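Local structure of DUF1780 domain-containing protein (Pseudomonas aeruginosa, 1Y0K) at residues A[39-44]-A[199-204]. The protein is of unknown function but may be an endonuclease of the PD-(D/E)XK superfamily. Residues are numbered along the deposited sequence; the frame is centred on the assembly and turned at random. Where two conformers were deposited one is given.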
loop_
_atom_site.group_PDB
_atom_site.type_symbol
_atom_site.label_atom_id
_atom_site.label_comp_id
_atom_site.label_asym_id
_atom_site.label_seq_id
_atom_site.Cartn_x
_atom_site.Cartn_y
_atom_site.Cartn_z
ATOM N N GLU A 39 5.686 4.785 -9.069
ATOM C CA GLU A 39 7.042 5.340 -9.009
ATOM C C GLU A 39 8.015 4.411 -8.286
ATOM O O GLU A 39 9.142 4.229 -8.736
ATOM C CB GLU A 39 7.038 6.736 -8.387
ATOM C CG GLU A 39 6.377 7.743 -9.297
ATOM C CD GLU A 39 6.162 9.073 -8.623
ATOM O OE1 GLU A 39 6.528 9.209 -7.438
ATOM O OE2 GLU A 39 5.612 9.978 -9.286
ATOM N N ALA A 40 7.564 3.797 -7.196
ATOM C CA ALA A 40 8.367 2.807 -6.472
ATOM C C ALA A 40 8.761 1.631 -7.355
ATOM O O ALA A 40 9.872 1.113 -7.246
ATOM C CB ALA A 40 7.624 2.310 -5.246
ATOM N N LEU A 41 7.847 1.220 -8.231
ATOM C CA LEU A 41 8.070 0.063 -9.088
ATOM C C LEU A 41 8.659 0.425 -10.438
ATOM O O LEU A 41 8.850 -0.461 -11.275
ATOM C CB LEU A 41 6.769 -0.714 -9.303
ATOM C CG LEU A 41 6.050 -1.217 -8.049
ATOM C CD1 LEU A 41 4.914 -2.144 -8.459
ATOM C CD2 LEU A 41 7.015 -1.933 -7.143
ATOM N N ASN A 42 8.927 1.716 -10.638
ATOM C CA ASN A 42 9.446 2.223 -11.904
ATOM C C ASN A 42 8.538 1.827 -13.077
ATOM O O ASN A 42 8.999 1.344 -14.116
ATOM C CB ASN A 42 10.896 1.747 -12.105
ATOM C CG ASN A 42 11.642 2.550 -13.147
ATOM O OD1 ASN A 42 11.305 3.699 -13.425
ATOM N ND2 ASN A 42 12.675 1.948 -13.722
ATOM N N VAL A 43 7.234 2.022 -12.886
ATOM C CA VAL A 43 6.243 1.731 -13.907
ATOM C C VAL A 43 5.833 3.073 -14.509
ATOM O O VAL A 43 5.300 3.934 -13.801
ATOM C CB VAL A 43 5.006 0.995 -13.305
ATOM C CG1 VAL A 43 3.880 0.891 -14.328
ATOM C CG2 VAL A 43 5.401 -0.384 -12.778
ATOM N N PRO A 44 6.109 3.271 -15.810
ATOM C CA PRO A 44 5.769 4.543 -16.470
ATOM C C PRO A 44 4.268 4.831 -16.513
ATOM O O PRO A 44 3.452 3.916 -16.646
ATOM C CB PRO A 44 6.306 4.371 -17.893
ATOM C CG PRO A 44 6.510 2.900 -18.070
ATOM C CD PRO A 44 6.761 2.315 -16.723
ATOM N N ARG A 199 10.119 -9.429 -3.760
ATOM C CA ARG A 199 11.066 -8.351 -3.537
ATOM C C ARG A 199 10.396 -7.215 -2.810
ATOM O O ARG A 199 9.199 -7.057 -2.896
ATOM C CB ARG A 199 11.686 -7.864 -4.842
ATOM C CG ARG A 199 10.875 -6.864 -5.633
ATOM C CD ARG A 199 11.297 -6.734 -7.093
ATOM N NE ARG A 199 11.489 -5.350 -7.508
ATOM C CZ ARG A 199 11.990 -4.973 -8.681
ATOM N NH1 ARG A 199 12.149 -3.689 -8.977
ATOM N NH2 ARG A 199 12.324 -5.883 -9.565
ATOM N N SER A 200 11.191 -6.452 -2.089
ATOM C CA SER A 200 10.739 -5.219 -1.482
ATOM C C SER A 200 11.589 -4.075 -2.021
ATOM O O SER A 200 12.771 -4.238 -2.266
ATOM C CB SER A 200 10.859 -5.308 0.039
ATOM O OG SER A 200 9.896 -6.181 0.596
ATOM N N ILE A 201 10.955 -2.926 -2.215
ATOM C CA ILE A 201 11.699 -1.730 -2.589
ATOM C C ILE A 201 11.908 -0.814 -1.388
ATOM O O ILE A 201 10.948 -0.349 -0.774
ATOM C CB ILE A 201 10.968 -0.969 -3.711
ATOM C CG1 ILE A 201 10.463 -1.946 -4.775
ATOM C CG2 ILE A 201 11.883 0.075 -4.331
ATOM C CD1 ILE A 201 11.555 -2.783 -5.405
ATOM N N LEU A 202 13.156 -0.534 -1.075
ATOM C CA LEU A 202 13.450 0.313 0.059
ATOM C C LEU A 202 13.879 1.680 -0.407
ATOM O O LEU A 202 14.846 1.802 -1.136
ATOM C CB LEU A 202 14.563 -0.291 0.895
ATOM C CG LEU A 202 14.211 -1.275 1.995
ATOM C CD1 LEU A 202 13.373 -2.410 1.475
ATOM C CD2 LEU A 202 15.475 -1.763 2.682
ATOM N N PHE A 203 13.160 2.695 0.047
ATOM C CA PHE A 203 13.476 4.057 -0.296
ATOM C C PHE A 203 14.498 4.647 0.645
ATOM O O PHE A 203 14.351 4.556 1.853
ATOM C CB PHE A 203 12.234 4.921 -0.250
ATOM C CG PHE A 203 11.196 4.518 -1.228
ATOM C CD1 PHE A 203 9.912 4.271 -0.817
ATOM C CD2 PHE A 203 11.494 4.406 -2.552
ATOM C CE1 PHE A 203 8.951 3.914 -1.701
ATOM C CE2 PHE A 203 10.528 4.045 -3.437
ATOM C CZ PHE A 203 9.262 3.798 -3.002
ATOM N N ASP A 204 15.506 5.289 0.075
ATOM C CA ASP A 204 16.248 6.306 0.799
ATOM C C ASP A 204 15.344 7.399 1.354
ATOM O O ASP A 204 14.306 7.694 0.793
ATOM C CB ASP A 204 17.314 6.932 -0.080
ATOM C CG ASP A 204 18.349 5.944 -0.534
ATOM O OD1 ASP A 204 18.223 4.762 -0.193
ATOM O OD2 ASP A 204 19.322 6.276 -1.234
#
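Although the carbonyl of Ala40 is turned toward the edge strand, no hydrogen bond joins the two segments; the oxygen meets carbons of Ile201 instead. Ala40 O lies 3.7 Å from Ile201 CG2, and CG1 of the same isoleucine lies only slightly farther from that oxygen. Phe203 meets Ala40 with its ring edge: Ala40 CA sits in the plane of the ring, 3.7 Å from Phe203 CZ, and the methyl group lies near that plane too. With CG anti to its own carbonyl carbon (chi1 -63°), the phenylalanine carries its ring toward the helix, although its CB points neither toward nor away from it. The case illustrates how the outermost strand of a mixed sheet can pack against a helix end through side chains. Backbone hydrogen bonds join Ile201 to Ala180 of strand 179-185 and, just past strand 201-202, Phe203 to Thr178; these two side chains meet the C-terminal end of helix 26-40. There a Schellman motif ends the helix, Asn42 taking positive phi and its N bonding to Glu39 O at 3.2 Å. Within that turn, buried Leu41 starts away from the strand but brings CD2 back to 4.2 Å from Ile201 CG1, the two side chains crossing almost perpendicularly, while Leu41 also touches Asn196.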